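Local coordinates for replication initiation and membrane attachment protein (Geobacillus stearothermophilus 10, PDB 5WTN) that acts as a primosomal replication initiation and membrane attachment protein, forming a tetramer and a complex with a primosomal re-initiation protein, at the interface of chains A and B. Sequence-based numbering; all coordinates share one arbitrary frame. Chains: chain A/B, Replication initiation and membrane attachment protein.

Contact 1 and contact 2 are two patches of one two-fold symmetric interface between copies of DnaB, and each has a twin with the chains exchanged. Their centres lie about 18 Å apart. In contact 1 chain B offers the end of helix 74-87 and the residues just after it, and chain A offers the loop 157-160, residues 164-165 and A:Tyr199. In contact 2 chain B offers B:Arg120, B:Asp121 and the start of helix 122-143, set against chain A helices 227-240 and 263-278. No residue is shared. Each chain thus grips its partner through separate regions, in keeping with the tetramer that the protein forms.

Contact 1: the interface of chains A and B. Residues chain A 157-160, 164-165, 199; chain B 82-83, 85-88, 90.
The carboxylate oxygen OE1 of B:Glu85 is gripped by one hydrogen bond across the interface. Its donor is the backbone amide N of A:Arg159, 2.9 Å from OE1. The bond is nearly straight, 169° at the hydrogen. The N-H comes from above the carboxylate plane, 27° out of it. This is a helix-to-loop patch in the oligomer interface of the primosomal protein DnaB. Helix 74-87 of chain B meets the chain A loop that leads into helix 161-164.

B:Glu85 reaches the loop with CG anti to its own carbonyl carbon and the chain extended beyond CG. Its shaft also carries a contact. The A:Thr158 side chain crosses that of B:Glu85 obliquely, and its methyl CG2 lies 3.4 Å from CB of B:Glu85. The same methyl touches the backbone O of B:Leu90. It is placed there because CG2 stands anti to the A:Thr158 backbone N.

A:Arg159 lies alongside both B:Glu85 and B:Leu82, pointing the same way. Its chain bends at chi2 and chi3. The guanidinium does not close a salt bridge: NH1 is 4.6 Å from OE1 of B:Glu85, and the two planes are 40° apart. The positive charge may still help hold the carboxylate in its ionised form. The aliphatic part packs instead, with CG of A:Arg159 3.6 Å from the methyl CD2 of B:Leu82.

One turn back along helix 74-87 of chain B, A:Val164 sets both methyls against the backbone of B:Leu82. CG2 of A:Val164 is 3.5 Å from the carbonyl O of B:Leu82, and CG1 also reaches CA of B:Lys83. Within chain A, CG1 lies over the rim of one face of the A:Phe165 ring. At the helix end, CB of A:Tyr199 rests 3.4 Å from the carbonyl O of B:Gly86. CG of A:Tyr199 stands in the crowded position between its backbone N and carbonyl carbon, and it is CB that meets the helix.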
# COMPACT_ATOMS: atom_id res chain seq x y z
N VAL A 157 31.49 0.46 -3.74
CA VAL A 157 31.85 0.67 -5.14
C VAL A 157 30.84 1.54 -5.91
O VAL A 157 30.91 1.63 -7.13
CB VAL A 157 32.09 -0.67 -5.86
CG1 VAL A 157 33.08 -1.50 -5.06
CG2 VAL A 157 30.78 -1.44 -6.04
N THR A 158 29.86 2.10 -5.21
CA THR A 158 28.79 2.87 -5.87
C THR A 158 29.29 4.00 -6.76
O THR A 158 30.15 4.78 -6.35
CB THR A 158 27.84 3.54 -4.85
OG1 THR A 158 27.69 2.71 -3.69
CG2 THR A 158 26.47 3.77 -5.47
N ARG A 159 28.74 4.11 -7.97
CA ARG A 159 29.05 5.28 -8.82
C ARG A 159 28.33 6.55 -8.37
O ARG A 159 27.23 6.50 -7.79
CB ARG A 159 28.72 5.03 -10.30
CG ARG A 159 29.43 3.86 -10.96
CD ARG A 159 30.94 3.83 -10.68
NE ARG A 159 31.68 3.25 -11.81
CZ ARG A 159 31.75 1.94 -12.07
NH1 ARG A 159 31.13 1.06 -11.29
NH2 ARG A 159 32.44 1.51 -13.13
N SER A 160 28.96 7.70 -8.64
CA SER A 160 28.39 9.00 -8.36
C SER A 160 27.59 9.49 -9.56
O SER A 160 27.55 8.84 -10.59
CB SER A 160 29.50 10.00 -8.07
OG SER A 160 30.28 10.22 -9.23
N VAL A 164 28.33 8.71 -13.97
CA VAL A 164 27.36 8.12 -14.91
C VAL A 164 26.67 9.09 -15.87
O VAL A 164 26.05 8.66 -16.85
CB VAL A 164 26.28 7.39 -14.08
CG1 VAL A 164 25.39 6.50 -14.94
CG2 VAL A 164 26.96 6.56 -13.03
N PHE A 165 26.79 10.38 -15.60
CA PHE A 165 25.99 11.38 -16.32
C PHE A 165 26.78 12.62 -16.68
O PHE A 165 27.78 12.95 -16.03
CB PHE A 165 24.81 11.82 -15.46
CG PHE A 165 23.78 10.76 -15.23
CD1 PHE A 165 22.95 10.36 -16.27
CD2 PHE A 165 23.62 10.19 -13.96
CE1 PHE A 165 21.98 9.38 -16.06
CE2 PHE A 165 22.65 9.19 -13.74
CZ PHE A 165 21.83 8.79 -14.78
N TYR A 199 22.05 11.71 -4.03
CA TYR A 199 23.05 11.53 -5.07
C TYR A 199 24.25 12.40 -4.69
O TYR A 199 24.11 13.34 -3.89
CB TYR A 199 22.49 11.85 -6.47
CG TYR A 199 22.17 13.29 -6.76
CD1 TYR A 199 23.18 14.23 -6.94
CD2 TYR A 199 20.86 13.72 -6.92
CE1 TYR A 199 22.89 15.55 -7.22
CE2 TYR A 199 20.56 15.05 -7.21
CZ TYR A 199 21.59 15.96 -7.36
OH TYR A 199 21.32 17.28 -7.64
N LEU B 82 23.98 1.23 -13.07
CA LEU B 82 24.87 2.33 -12.83
C LEU B 82 24.07 3.61 -12.72
O LEU B 82 24.41 4.50 -11.95
CB LEU B 82 25.90 2.42 -13.96
CG LEU B 82 26.99 1.36 -13.91
CD1 LEU B 82 28.07 1.68 -14.92
CD2 LEU B 82 27.57 1.23 -12.52
N LYS B 83 22.99 3.67 -13.49
CA LYS B 83 22.09 4.78 -13.44
C LYS B 83 21.42 4.89 -12.06
O LYS B 83 21.39 5.96 -11.47
CB LYS B 83 21.06 4.65 -14.54
CG LYS B 83 21.66 4.69 -15.93
CD LYS B 83 20.55 4.84 -16.95
CE LYS B 83 21.03 4.67 -18.37
NZ LYS B 83 19.85 4.84 -19.26
N GLU B 85 22.67 3.79 -9.23
CA GLU B 85 23.70 4.29 -8.34
C GLU B 85 23.89 5.81 -8.47
O GLU B 85 24.05 6.51 -7.46
CB GLU B 85 25.02 3.55 -8.58
CG GLU B 85 24.89 2.04 -8.40
CD GLU B 85 26.15 1.27 -8.80
OE1 GLU B 85 27.22 1.90 -9.05
OE2 GLU B 85 26.06 0.02 -8.85
N GLY B 86 23.86 6.32 -9.70
CA GLY B 86 24.23 7.70 -9.93
C GLY B 86 23.16 8.66 -9.43
O GLY B 86 23.45 9.74 -8.92
N ILE B 87 21.91 8.23 -9.59
CA ILE B 87 20.77 9.04 -9.25
C ILE B 87 20.47 8.84 -7.78
O ILE B 87 19.65 9.55 -7.23
CB ILE B 87 19.55 8.65 -10.11
CG1 ILE B 87 18.57 9.82 -10.28
CG2 ILE B 87 18.84 7.43 -9.53
CD1 ILE B 87 19.02 10.83 -11.19
N GLY B 88 21.15 7.89 -7.15
CA GLY B 88 21.06 7.72 -5.71
C GLY B 88 20.13 6.64 -5.15
O GLY B 88 20.06 6.44 -3.93
N LEU B 90 20.43 3.38 -5.42
CA LEU B 90 21.09 2.13 -5.09
C LEU B 90 22.50 2.32 -4.62
O LEU B 90 23.26 3.03 -5.26
CB LEU B 90 21.06 1.22 -6.31
CG LEU B 90 21.93 -0.04 -6.29
CD1 LEU B 90 21.50 -0.96 -5.17
CD2 LEU B 90 21.88 -0.74 -7.64

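Contact 2: the interface of chains A and B. Residues chain A 232, 235-236, 239-240, 263, 267; chain B 120-122, 126.
A:Arg267 and B:Glu122 cross at about a right angle, with their flat ends stacked 17° apart. The patch is a helix-to-helix contact of the DnaB oligomer. The start of chain B helix 122-143 faces chain A helices 227-240 and 263-278.

CG of B:Glu122 lies over one face of the A:Arg267 guanidinium, toward its rim, and is 3.4 Å from NE. The glutamate bends at chi2 (82°), which turns its carboxylate toward A:Lys235 and A:Ala232. Its OE1 is 4.0 Å from NH1 of A:Arg267, so the charges are near but unbonded. A:Arg267 bends at chi3 (58°) and spends NH1 on a backbone carbonyl. NH1 donates to O of B:Arg120 at 2.6 Å, nearly along the C=O axis. An alanine in place of A:Arg267 would remove this hydrogen bond and the stacked face, and would probably loosen the hold on B:Glu122 and on the end of helix 115-120.

A:Lys235 comes from the neighbouring helix with its chain extended beyond CG. It crosses B:Asp121 at about a right angle. NZ of A:Lys235 donates to OD2 of B:Asp121 at 2.9 Å in a salt bridge, and OD2 accepts with its syn lone pair. OE1 of B:Glu122 is 4.0 Å from NZ of A:Lys235 and may add to the attraction.

The far end is mostly apolar. A:Leu239 and B:Val126 cross obliquely, with the methyl CD2 of A:Leu239 4.0 Å from CB of B:Val126. CD2 of A:Leu239 also lies over the rim of one face of the A:Tyr240 ring within chain A. The A:Tyr240 and B:Val126 side chains cross at about a right angle, and the phenol OH of A:Tyr240 lies 3.8 Å from CG2 of B:Val126.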
# COMPACT_ATOMS: atom_id res chain seq x y z
N ALA A 232 26.06 23.28 -3.12
CA ALA A 232 25.20 23.99 -4.06
C ALA A 232 26.00 24.46 -5.26
O ALA A 232 25.55 24.37 -6.41
CB ALA A 232 24.55 25.16 -3.38
N LYS A 235 26.64 21.64 -7.71
CA LYS A 235 25.51 21.26 -8.55
C LYS A 235 25.31 22.30 -9.62
O LYS A 235 24.98 21.97 -10.76
CB LYS A 235 24.23 21.11 -7.73
CG LYS A 235 24.38 20.25 -6.49
CD LYS A 235 23.03 19.67 -6.09
CE LYS A 235 23.14 18.78 -4.85
NZ LYS A 235 21.79 18.54 -4.26
N LEU A 236 25.50 23.56 -9.26
CA LEU A 236 25.29 24.65 -10.20
C LEU A 236 26.33 24.60 -11.33
O LEU A 236 26.00 24.68 -12.52
CB LEU A 236 25.32 25.97 -9.46
CG LEU A 236 24.05 26.16 -8.63
CD1 LEU A 236 24.14 27.40 -7.74
CD2 LEU A 236 22.85 26.24 -9.56
N LEU A 239 25.57 21.41 -13.48
CA LEU A 239 24.34 21.54 -14.24
C LEU A 239 24.48 22.55 -15.37
O LEU A 239 24.03 22.31 -16.48
CB LEU A 239 23.19 21.94 -13.32
CG LEU A 239 21.85 22.28 -13.99
CD1 LEU A 239 21.24 21.03 -14.55
CD2 LEU A 239 20.88 22.95 -13.04
N TYR A 240 25.07 23.71 -15.05
CA TYR A 240 25.20 24.82 -16.00
C TYR A 240 26.56 25.03 -16.71
O TYR A 240 26.67 25.91 -17.57
CB TYR A 240 24.79 26.09 -15.28
CG TYR A 240 23.33 26.10 -14.90
CD1 TYR A 240 22.35 25.85 -15.84
CD2 TYR A 240 22.93 26.34 -13.60
CE1 TYR A 240 21.01 25.88 -15.51
CE2 TYR A 240 21.59 26.36 -13.25
CZ TYR A 240 20.63 26.13 -14.22
OH TYR A 240 19.28 26.13 -13.90
N ILE A 263 21.70 30.72 -0.94
CA ILE A 263 21.75 29.74 -2.00
C ILE A 263 20.62 29.93 -3.00
O ILE A 263 20.81 29.76 -4.20
CB ILE A 263 21.73 28.33 -1.42
CG1 ILE A 263 23.00 28.09 -0.60
CG2 ILE A 263 21.63 27.30 -2.52
CD1 ILE A 263 23.11 26.71 -0.00
N ARG A 267 21.33 30.42 -6.84
CA ARG A 267 20.63 29.61 -7.84
C ARG A 267 20.03 30.47 -8.96
O ARG A 267 20.17 30.13 -10.13
CB ARG A 267 19.54 28.73 -7.19
CG ARG A 267 20.08 27.53 -6.39
CD ARG A 267 18.99 26.63 -5.76
NE ARG A 267 18.04 26.06 -6.73
CZ ARG A 267 17.10 25.16 -6.42
NH1 ARG A 267 17.01 24.71 -5.17
NH2 ARG A 267 16.26 24.69 -7.35
N ARG B 120 12.81 20.49 -5.00
CA ARG B 120 13.69 21.50 -4.42
C ARG B 120 15.11 21.38 -4.90
O ARG B 120 15.88 22.34 -4.84
CB ARG B 120 13.63 21.47 -2.90
CG ARG B 120 12.61 22.46 -2.36
CD ARG B 120 13.11 23.14 -1.12
NE ARG B 120 13.44 22.14 -0.10
CZ ARG B 120 12.56 21.64 0.76
NH1 ARG B 120 11.30 22.07 0.74
NH2 ARG B 120 12.96 20.72 1.64
N ASP B 121 15.45 20.19 -5.38
CA ASP B 121 16.78 19.95 -5.90
C ASP B 121 17.05 20.72 -7.18
O ASP B 121 16.23 20.69 -8.11
CB ASP B 121 16.98 18.46 -6.15
CG ASP B 121 18.40 18.13 -6.49
OD1 ASP B 121 18.71 18.01 -7.70
OD2 ASP B 121 19.22 18.05 -5.55
N GLU B 122 18.22 21.38 -7.22
CA GLU B 122 18.69 22.14 -8.38
C GLU B 122 18.66 21.35 -9.70
O GLU B 122 18.02 21.78 -10.67
CB GLU B 122 20.14 22.63 -8.14
CG GLU B 122 20.35 23.63 -6.98
CD GLU B 122 20.45 22.95 -5.61
OE1 GLU B 122 19.84 21.87 -5.43
OE2 GLU B 122 21.15 23.51 -4.72
N VAL B 126 15.41 20.73 -12.86
CA VAL B 126 15.78 21.32 -14.16
C VAL B 126 15.88 20.23 -15.24
O VAL B 126 15.39 20.42 -16.36
CB VAL B 126 17.05 22.21 -14.05
CG1 VAL B 126 17.55 22.64 -15.42
CG2 VAL B 126 16.78 23.40 -13.20